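PDB 6V3Q: metallo-beta-lactamase FIM-1 from Pseudomonas aeruginosa, which probably hydrolyses beta-lactam antibiotics to substituted beta-amino acids with the help of zinc, and so confers antibiotic resistance. Local coordinates for residues 13-16 and 20-23; 64-67 and 73-76; 201-204 and 208-211. All coordinates share one frame; numbering follows the deposited sequence.

Interaction 1: 13-16 and 20-23; sequences TAIT and WMHT
Thr13 and Met21 form a hydrogen-bonded pair, each amide donating to the other's carbonyl. The amide of Thr13 donates to Met21 O (N to O 2.9 Å), the donor lying in the carbonyl plane, and Met21 N answers by donating to Thr13 O at 2.8 Å with an N-H...O angle of 178°. A second, weak bond reaches Met21 O, from Thr13 OG1 at 3.5 Å. The first torsion explains this: at chi1 61° the hydroxyl sits between backbone N and carbonyl carbon, alongside Met21 CB. Thr13 O, besides the amide of Met21, receives a CA-H...O contact from Trp20.

Strands 11-16 and 19-27 form an antiparallel beta hairpin at the sheet edge. Ala14 and Trp20 are a non-hydrogen-bonded pair, and here the contact is apolar: the Ala14 methyl lies over one face of the indole, offset toward its rim, its CB 4.2 Å from the centroid of the six-membered ring. The indole NE1 is satisfied elsewhere, by Glu42 OE2. Ile15, which with Thr16 forms the doubled side of a classic beta bulge, rests its CG1 on Met21 CB at 3.6 Å. The chemistry implies a division of labour: paired amides fix the register, while a methyl-on-indole contact and an aliphatic one secure the two faces.

Interaction 2: 64-67 and 73-76; sequences EWSK and PIRW
Ser66 and Ile74 meet through the one hydrogen bond that joins their two segments: Ile74 N donates to Ser66 OG over a longish 3.3 Å, with an N-H...O angle of 152°. The hydroxyl is used twice, because it also donates to Ile63 O one turn back in the same helix. A chi1 of 77° tucks OG between the serine's own N and carbonyl carbon, from where it can serve both. A buried hydroxyl is thus satisfied as donor and as acceptor, and the first amide of a strand is tied to a helix. The backbone of Ser66 adds a hydrogen bond with Lys72 in the connecting turn.

These bonds lie where the helix of a beta-alpha-beta crossover hands the chain back to the sheet. Strand 46-50 leads into helix 56-68, and the chain then returns as strand 74-78, parallel to the first and next to it; backbone bonds of Arg75 to Ser47 and Val99 place the returning strand between its neighbours.

Van der Waals contacts accompany the bond. Ile74 lays its CG1 branch against the serine, CG1 lying 3.7 Å from Ser66 CB, with CD1 close behind. Pro73 meets Lys67 at about a right angle, its ring atom CB 3.7 Å from Lys67 CG, so only the base of the lysine takes part.

The charged pair of Lys67 and Glu64 lies within the helix. The lysine chain bends at chi3 and chi4, leading away from Pro73, and brings NZ to 3.7 Å from Glu64 OE2, a long salt bridge.

Interaction 3: 201-204 and 208-211; sequences QIIP and PMAG
Met209 runs back past Ile203 to Gln201, reaching Ile203 with its CG and Gln201 with its sulfur. Its CG stands anti to the backbone N (chi1 162°), which sets this course: CG packs 3.8 Å from Ile203 CG1, and SD comes to the same distance from Gln201 CB. SD also lies 3.9 Å from Gln201 NE2, and the bend at chi3 carries CE past the amide. The methionine therefore crosses both side chains obliquely, on the side of the strand where Gln201 and Ile203 also meet Ile159 of strand 159-161.

Ile202, between those two, supplies the polar link. Its amide donates to Ala210 O at 2.7 Å, nearly straight although the donor is tilted from the carbonyl plane, and its carbonyl O accepts from Ala210 N at 2.9 Å. The pair is a single antiparallel bridge. Strand 201-203 is outermost within the chain in the five-strand sheet, parallel to 159-161 on its other side, so the bridge gives its remaining edge a partner from the loop that leads to helix 213-226. This is the second sheet of the metallo-beta-lactamase alpha-beta/beta-alpha sandwich. The side chain of Ile202 points the other way from Met209, with CG1 3.4 Å from Gly211 O, and beyond it touches Phe215 of that helix.

Gln201 thus meets the sulfur with both the base of its side chain, CB, and its amide nitrogen, NE2. At the far end of the contact Pro204 CD rests 3.7 Å from Pro208 O, while Pro208 itself packs on Trp31 of the second subunit.

The three contacts illustrate how neighbouring parts of a sandwich fold are joined through one intermediary. Interaction 1 touches both others: Trp20 meets Trp65 of interaction 2 edge-to-face, with Trp20 CG 3.7 Å from Trp65 CH2, and Ile15 CD1 lies 3.8 Å from Met209 CE of interaction 3. Met21 SD to Ile203 CG2, at 3.9 Å, joins a strand of each sheet. Interactions 2 and 3 do not touch; their centres are 24 Å apart. In interaction 3 the side chain of Pro204 is about 12 Å from the zinc ion and about 11 Å from those of His81 and His145, while interactions 1 and 2 lie away from the metal site.

Interaction 1: 13-16 and 20-23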
ATOM      1  N   THR A  13     -14.933   8.275  10.268  1.00 66.45           N
ATOM      2  CA  THR A  13     -15.704   7.262  10.973  1.00 75.38           C
ATOM      3  C   THR A  13     -15.936   7.696  12.411  1.00 72.24           C
ATOM      4  O   THR A  13     -15.016   8.183  13.075  1.00 70.46           O
ATOM      5  CB  THR A  13     -14.995   5.901  10.961  1.00 78.36           C
ATOM      6  OG1 THR A  13     -13.733   6.019  11.627  1.00 85.94           O
ATOM      7  CG2 THR A  13     -14.766   5.422   9.538  1.00 79.52           C
ATOM      8  N   ALA A  14     -17.166   7.508  12.887  1.00 76.23           N
ATOM      9  CA  ALA A  14     -17.487   7.828  14.271  1.00 77.23           C
ATOM     10  C   ALA A  14     -16.907   6.768  15.198  1.00 68.84           C
ATOM     11  O   ALA A  14     -17.138   5.569  15.010  1.00 73.62           O
ATOM     12  CB  ALA A  14     -19.000   7.935  14.454  1.00 67.88           C
ATOM     13  N   ILE A  15     -16.145   7.212  16.194  1.00 68.16           N
ATOM     14  CA  ILE A  15     -15.495   6.320  17.147  1.00 67.63           C
ATOM     15  C   ILE A  15     -16.382   6.189  18.376  1.00 67.74           C
ATOM     16  O   ILE A  15     -16.798   5.084  18.743  1.00 67.31           O
ATOM     17  CB  ILE A  15     -14.095   6.835  17.522  1.00 68.87           C
ATOM     18  CG1 ILE A  15     -13.170   6.789  16.307  1.00 67.84           C
ATOM     19  CG2 ILE A  15     -13.520   6.028  18.674  1.00 72.35           C
ATOM     20  CD1 ILE A  15     -12.932   5.395  15.773  1.00 72.55           C
ATOM     21  N   THR A  16     -16.660   7.317  19.022  1.00 71.59           N
ATOM     22  CA  THR A  16     -17.687   7.412  20.051  1.00 74.89           C
ATOM     23  C   THR A  16     -18.366   8.770  19.886  1.00 73.09           C
ATOM     24  O   THR A  16     -18.106   9.495  18.920  1.00 70.42           O
ATOM     25  CB  THR A  16     -17.094   7.208  21.452  1.00 80.33           C
ATOM     26  OG1 THR A  16     -18.155   7.079  22.406  1.00 95.71           O
ATOM     27  CG2 THR A  16     -16.220   8.387  21.841  1.00 77.81           C
ATOM     28  N   TRP A  20     -14.348  11.573  16.226  1.00 59.26           N
ATOM     29  CA  TRP A  20     -14.294  11.022  14.880  1.00 59.63           C
ATOM     30  C   TRP A  20     -12.862  10.649  14.524  1.00 61.57           C
ATOM     31  O   TRP A  20     -11.907  11.303  14.955  1.00 62.24           O
ATOM     32  CB  TRP A  20     -14.828  12.023  13.845  1.00 59.98           C
ATOM     33  CG  TRP A  20     -16.211  12.506  14.130  1.00 62.77           C
ATOM     34  CD1 TRP A  20     -16.573  13.451  15.043  1.00 62.12           C
ATOM     35  CD2 TRP A  20     -17.423  12.077  13.493  1.00 58.95           C
ATOM     36  NE1 TRP A  20     -17.933  13.634  15.020  1.00 64.44           N
ATOM     37  CE2 TRP A  20     -18.480  12.804  14.076  1.00 61.62           C
ATOM     38  CE3 TRP A  20     -17.718  11.147  12.492  1.00 59.60           C
ATOM     39  CZ2 TRP A  20     -19.809  12.631  13.692  1.00 59.31           C
ATOM     40  CZ3 TRP A  20     -19.041  10.978  12.110  1.00 62.20           C
ATOM     41  CH2 TRP A  20     -20.067  11.715  12.709  1.00 58.08           C
ATOM     42  N   MET A  21     -12.720   9.595  13.726  1.00 62.06           N
ATOM     43  CA  MET A  21     -11.433   9.174  13.189  1.00 64.17           C
ATOM     44  C   MET A  21     -11.389   9.495  11.702  1.00 60.48           C
ATOM     45  O   MET A  21     -12.288   9.100  10.953  1.00 60.63           O
ATOM     46  CB  MET A  21     -11.205   7.676  13.410  1.00 68.61           C
ATOM     47  CG  MET A  21      -9.768   7.218  13.192  1.00 75.74           C
ATOM     48  SD  MET A  21      -9.489   5.492  13.659  1.00 82.67           S
ATOM     49  CE  MET A  21      -9.693   4.660  12.085  1.00 82.05           C
ATOM     50  N   HIS A  22     -10.359  10.223  11.276  1.00 56.48           N
ATOM     51  CA  HIS A  22     -10.141  10.492   9.861  1.00 56.76           C
ATOM     52  C   HIS A  22      -8.991   9.638   9.346  1.00 59.13           C
ATOM     53  O   HIS A  22      -7.957   9.500  10.008  1.00 63.96           O
ATOM     54  CB  HIS A  22      -9.872  11.981   9.589  1.00 50.42           C
ATOM     55  CG  HIS A  22      -8.584  12.502  10.154  1.00 58.84           C
ATOM     56  ND1 HIS A  22      -7.366  12.315   9.537  1.00 56.07           N
ATOM     57  CD2 HIS A  22      -8.336  13.247  11.258  1.00 57.12           C
ATOM     58  CE1 HIS A  22      -6.420  12.904  10.248  1.00 57.54           C
ATOM     59  NE2 HIS A  22      -6.983  13.479  11.296  1.00 55.42           N
ATOM     60  N   THR A  23      -9.190   9.057   8.165  1.00 58.37           N
ATOM     61  CA  THR A  23      -8.226   8.166   7.537  1.00 60.99           C
ATOM     62  C   THR A  23      -7.960   8.653   6.123  1.00 60.60           C
ATOM     63  O   THR A  23      -8.897   8.804   5.330  1.00 61.17           O
ATOM     64  CB  THR A  23      -8.738   6.719   7.513  1.00 61.01           C
ATOM     65  OG1 THR A  23      -8.962   6.263   8.852  1.00 63.59           O
ATOM     66  CG2 THR A  23      -7.728   5.805   6.835  1.00 60.81           C
TER

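Interaction 2: 64-67 and 73-76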
ATOM      1  N   GLU A  64     -12.731  21.160   5.452  1.00 67.81           N
ATOM      2  CA  GLU A  64     -14.019  21.398   4.811  1.00 72.67           C
ATOM      3  C   GLU A  64     -15.098  20.486   5.380  1.00 66.71           C
ATOM      4  O   GLU A  64     -16.243  20.911   5.568  1.00 64.83           O
ATOM      5  CB  GLU A  64     -13.887  21.207   3.298  1.00 81.96           C
ATOM      6  CG  GLU A  64     -14.561  22.286   2.461  1.00 97.35           C
ATOM      7  CD  GLU A  64     -13.940  23.665   2.645  1.00109.58           C
ATOM      8  OE1 GLU A  64     -14.543  24.651   2.175  1.00117.43           O
ATOM      9  OE2 GLU A  64     -12.852  23.774   3.249  1.00111.48           O
ATOM     10  N   TRP A  65     -14.748  19.229   5.667  1.00 62.39           N
ATOM     11  CA  TRP A  65     -15.713  18.306   6.255  1.00 66.54           C
ATOM     12  C   TRP A  65     -16.145  18.769   7.641  1.00 69.95           C
ATOM     13  O   TRP A  65     -17.315  18.626   8.015  1.00 66.42           O
ATOM     14  CB  TRP A  65     -15.115  16.902   6.320  1.00 64.38           C
ATOM     15  CG  TRP A  65     -15.943  15.922   7.093  1.00 63.60           C
ATOM     16  CD1 TRP A  65     -16.928  15.114   6.605  1.00 64.75           C
ATOM     17  CD2 TRP A  65     -15.852  15.640   8.495  1.00 60.38           C
ATOM     18  NE1 TRP A  65     -17.456  14.348   7.615  1.00 64.58           N
ATOM     19  CE2 TRP A  65     -16.815  14.655   8.786  1.00 64.00           C
ATOM     20  CE3 TRP A  65     -15.051  16.128   9.533  1.00 62.58           C
ATOM     21  CZ2 TRP A  65     -16.999  14.147  10.070  1.00 63.67           C
ATOM     22  CZ3 TRP A  65     -15.236  15.622  10.808  1.00 63.16           C
ATOM     23  CH2 TRP A  65     -16.202  14.642  11.065  1.00 62.59           C
ATOM     24  N   SER A  66     -15.211  19.324   8.421  1.00 68.94           N
ATOM     25  CA  SER A  66     -15.550  19.792   9.761  1.00 70.61           C
ATOM     26  C   SER A  66     -16.494  20.986   9.717  1.00 66.04           C
ATOM     27  O   SER A  66     -17.259  21.205  10.664  1.00 67.92           O
ATOM     28  CB  SER A  66     -14.283  20.156  10.532  1.00 70.70           C
ATOM     29  OG  SER A  66     -13.785  21.416  10.114  1.00 74.78           O
ATOM     30  N   LYS A  67     -16.452  21.768   8.640  1.00 69.40           N
ATOM     31  CA  LYS A  67     -17.324  22.927   8.502  1.00 75.87           C
ATOM     32  C   LYS A  67     -18.654  22.582   7.842  1.00 78.91           C
ATOM     33  O   LYS A  67     -19.703  23.053   8.291  1.00 82.02           O
ATOM     34  CB  LYS A  67     -16.625  24.028   7.696  1.00 82.45           C
ATOM     35  CG  LYS A  67     -15.444  24.690   8.391  1.00 88.73           C
ATOM     36  CD  LYS A  67     -15.207  26.098   7.850  1.00 95.96           C
ATOM     37  CE  LYS A  67     -14.854  26.101   6.371  1.00 99.04           C
ATOM     38  NZ  LYS A  67     -13.388  26.053   6.139  1.00 99.38           N
ATOM     39  N   PRO A  73     -16.500  23.730  13.096  1.00 71.01           N
ATOM     40  CA  PRO A  73     -15.223  23.986  12.417  1.00 68.81           C
ATOM     41  C   PRO A  73     -14.028  23.732  13.325  1.00 66.24           C
ATOM     42  O   PRO A  73     -14.055  24.030  14.522  1.00 66.97           O
ATOM     43  CB  PRO A  73     -15.322  25.465  12.024  1.00 70.13           C
ATOM     44  CG  PRO A  73     -16.791  25.740  11.964  1.00 73.74           C
ATOM     45  CD  PRO A  73     -17.394  24.899  13.051  1.00 71.51           C
ATOM     46  N   ILE A  74     -12.973  23.165  12.736  1.00 61.21           N
ATOM     47  CA  ILE A  74     -11.730  22.961  13.469  1.00 56.89           C
ATOM     48  C   ILE A  74     -11.139  24.312  13.837  1.00 61.86           C
ATOM     49  O   ILE A  74     -11.015  25.204  12.990  1.00 66.11           O
ATOM     50  CB  ILE A  74     -10.749  22.127  12.631  1.00 56.93           C
ATOM     51  CG1 ILE A  74     -11.244  20.684  12.494  1.00 59.28           C
ATOM     52  CG2 ILE A  74      -9.351  22.168  13.234  1.00 53.45           C
ATOM     53  CD1 ILE A  74     -10.485  19.877  11.464  1.00 61.00           C
ATOM     54  N   ARG A  75     -10.797  24.480  15.117  1.00 62.95           N
ATOM     55  CA  ARG A  75     -10.141  25.692  15.584  1.00 67.05           C
ATOM     56  C   ARG A  75      -8.772  25.444  16.190  1.00 66.71           C
ATOM     57  O   ARG A  75      -7.963  26.374  16.246  1.00 66.25           O
ATOM     58  CB  ARG A  75     -11.018  26.415  16.616  1.00 74.38           C
ATOM     59  CG  ARG A  75     -12.145  27.210  15.991  1.00 85.54           C
ATOM     60  CD  ARG A  75     -11.602  28.175  14.948  1.00 94.98           C
ATOM     61  NE  ARG A  75     -12.655  28.693  14.083  1.00105.82           N
ATOM     62  CZ  ARG A  75     -13.416  29.739  14.386  1.00115.59           C
ATOM     63  NH1 ARG A  75     -14.352  30.144  13.542  1.00118.33           N
ATOM     64  NH2 ARG A  75     -13.242  30.378  15.536  1.00118.87           N
ATOM     65  N   TRP A  76      -8.492  24.223  16.635  1.00 58.96           N
ATOM     66  CA  TRP A  76      -7.205  23.893  17.223  1.00 60.81           C
ATOM     67  C   TRP A  76      -6.712  22.584  16.627  1.00 60.96           C
ATOM     68  O   TRP A  76      -7.505  21.743  16.198  1.00 62.66           O
ATOM     69  CB  TRP A  76      -7.293  23.779  18.750  1.00 58.89           C
ATOM     70  CG  TRP A  76      -8.080  24.886  19.377  1.00 63.97           C
ATOM     71  CD1 TRP A  76      -7.599  26.078  19.835  1.00 66.99           C
ATOM     72  CD2 TRP A  76      -9.495  24.910  19.602  1.00 65.03           C
ATOM     73  NE1 TRP A  76      -8.627  26.841  20.336  1.00 70.58           N
ATOM     74  CE2 TRP A  76      -9.801  26.147  20.203  1.00 69.90           C
ATOM     75  CE3 TRP A  76     -10.531  24.004  19.355  1.00 66.59           C
ATOM     76  CZ2 TRP A  76     -11.100  26.501  20.562  1.00 70.98           C
ATOM     77  CZ3 TRP A  76     -11.822  24.357  19.712  1.00 68.72           C
ATOM     78  CH2 TRP A  76     -12.094  25.595  20.308  1.00 70.24           C
TER

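Interaction 3: 201-204 and 208-211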
ATOM      1  N   GLN A 201     -10.069   1.540  24.384  1.00 54.81           N
ATOM      2  CA  GLN A 201     -10.044   1.767  22.942  1.00 55.54           C
ATOM      3  C   GLN A 201      -8.725   2.443  22.584  1.00 58.26           C
ATOM      4  O   GLN A 201      -8.504   3.610  22.927  1.00 56.51           O
ATOM      5  CB  GLN A 201     -11.242   2.608  22.504  1.00 55.39           C
ATOM      6  CG  GLN A 201     -12.580   1.905  22.700  1.00 58.03           C
ATOM      7  CD  GLN A 201     -13.766   2.813  22.451  1.00 66.50           C
ATOM      8  OE1 GLN A 201     -14.068   3.690  23.259  1.00 71.60           O
ATOM      9  NE2 GLN A 201     -14.451   2.600  21.335  1.00 66.49           N
ATOM     10  N   ILE A 202      -7.857   1.708  21.891  1.00 54.72           N
ATOM     11  CA  ILE A 202      -6.513   2.159  21.549  1.00 52.42           C
ATOM     12  C   ILE A 202      -6.434   2.308  20.037  1.00 56.33           C
ATOM     13  O   ILE A 202      -6.737   1.364  19.298  1.00 57.89           O
ATOM     14  CB  ILE A 202      -5.442   1.178  22.060  1.00 50.46           C
ATOM     15  CG1 ILE A 202      -5.681   0.858  23.537  1.00 55.19           C
ATOM     16  CG2 ILE A 202      -4.053   1.754  21.861  1.00 40.33           C
ATOM     17  CD1 ILE A 202      -5.669   2.073  24.437  1.00 56.22           C
ATOM     18  N   ILE A 203      -6.025   3.487  19.580  1.00 54.13           N
ATOM     19  CA  ILE A 203      -6.010   3.821  18.163  1.00 52.31           C
ATOM     20  C   ILE A 203      -4.554   3.977  17.723  1.00 54.77           C
ATOM     21  O   ILE A 203      -3.877   4.922  18.154  1.00 55.23           O
ATOM     22  CB  ILE A 203      -6.816   5.095  17.873  1.00 52.92           C
ATOM     23  CG1 ILE A 203      -8.263   4.930  18.346  1.00 50.86           C
ATOM     24  CG2 ILE A 203      -6.768   5.430  16.387  1.00 51.92           C
ATOM     25  CD1 ILE A 203      -9.119   6.162  18.135  1.00 52.62           C
ATOM     26  N   PRO A 204      -4.037   3.100  16.871  1.00 55.21           N
ATOM     27  CA  PRO A 204      -2.713   3.311  16.279  1.00 54.47           C
ATOM     28  C   PRO A 204      -2.832   4.206  15.049  1.00 58.96           C
ATOM     29  O   PRO A 204      -3.918   4.625  14.654  1.00 59.57           O
ATOM     30  CB  PRO A 204      -2.272   1.894  15.913  1.00 56.20           C
ATOM     31  CG  PRO A 204      -3.558   1.210  15.565  1.00 57.96           C
ATOM     32  CD  PRO A 204      -4.624   1.815  16.457  1.00 58.01           C
ATOM     33  N   PRO A 208      -7.047  -0.612  12.015  1.00 67.77           N
ATOM     34  CA  PRO A 208      -8.226  -0.393  12.855  1.00 64.66           C
ATOM     35  C   PRO A 208      -7.889  -0.163  14.318  1.00 57.44           C
ATOM     36  O   PRO A 208      -6.877  -0.636  14.839  1.00 59.26           O
ATOM     37  CB  PRO A 208      -9.020  -1.694  12.679  1.00 66.68           C
ATOM     38  CG  PRO A 208      -7.970  -2.721  12.433  1.00 68.29           C
ATOM     39  CD  PRO A 208      -6.897  -2.028  11.632  1.00 69.79           C
ATOM     40  N   MET A 209      -8.769   0.591  14.974  1.00 61.28           N
ATOM     41  CA  MET A 209      -8.732   0.720  16.423  1.00 61.58           C
ATOM     42  C   MET A 209      -8.939  -0.642  17.076  1.00 58.59           C
ATOM     43  O   MET A 209      -9.726  -1.463  16.597  1.00 60.45           O
ATOM     44  CB  MET A 209      -9.812   1.708  16.876  1.00 68.11           C
ATOM     45  CG  MET A 209     -10.193   1.644  18.353  1.00 76.17           C
ATOM     46  SD  MET A 209     -11.582   2.728  18.756  1.00 83.56           S
ATOM     47  CE  MET A 209     -12.858   2.081  17.674  1.00 82.90           C
ATOM     48  N   ALA A 210      -8.217  -0.886  18.162  1.00 52.12           N
ATOM     49  CA  ALA A 210      -8.310  -2.152  18.883  1.00 53.77           C
ATOM     50  C   ALA A 210      -8.232  -1.848  20.376  1.00 57.89           C
ATOM     51  O   ALA A 210      -8.463  -0.717  20.814  1.00 59.14           O
ATOM     52  CB  ALA A 210      -7.224  -3.127  18.407  1.00 52.31           C
ATOM     53  N   GLY A 211      -7.901  -2.864  21.174  1.00 56.93           N
ATOM     54  CA  GLY A 211      -7.857  -2.748  22.607  1.00 55.37           C
ATOM     55  C   GLY A 211      -6.449  -2.634  23.152  1.00 61.06           C
ATOM     56  O   GLY A 211      -5.491  -2.314  22.435  1.00 59.04           O
TER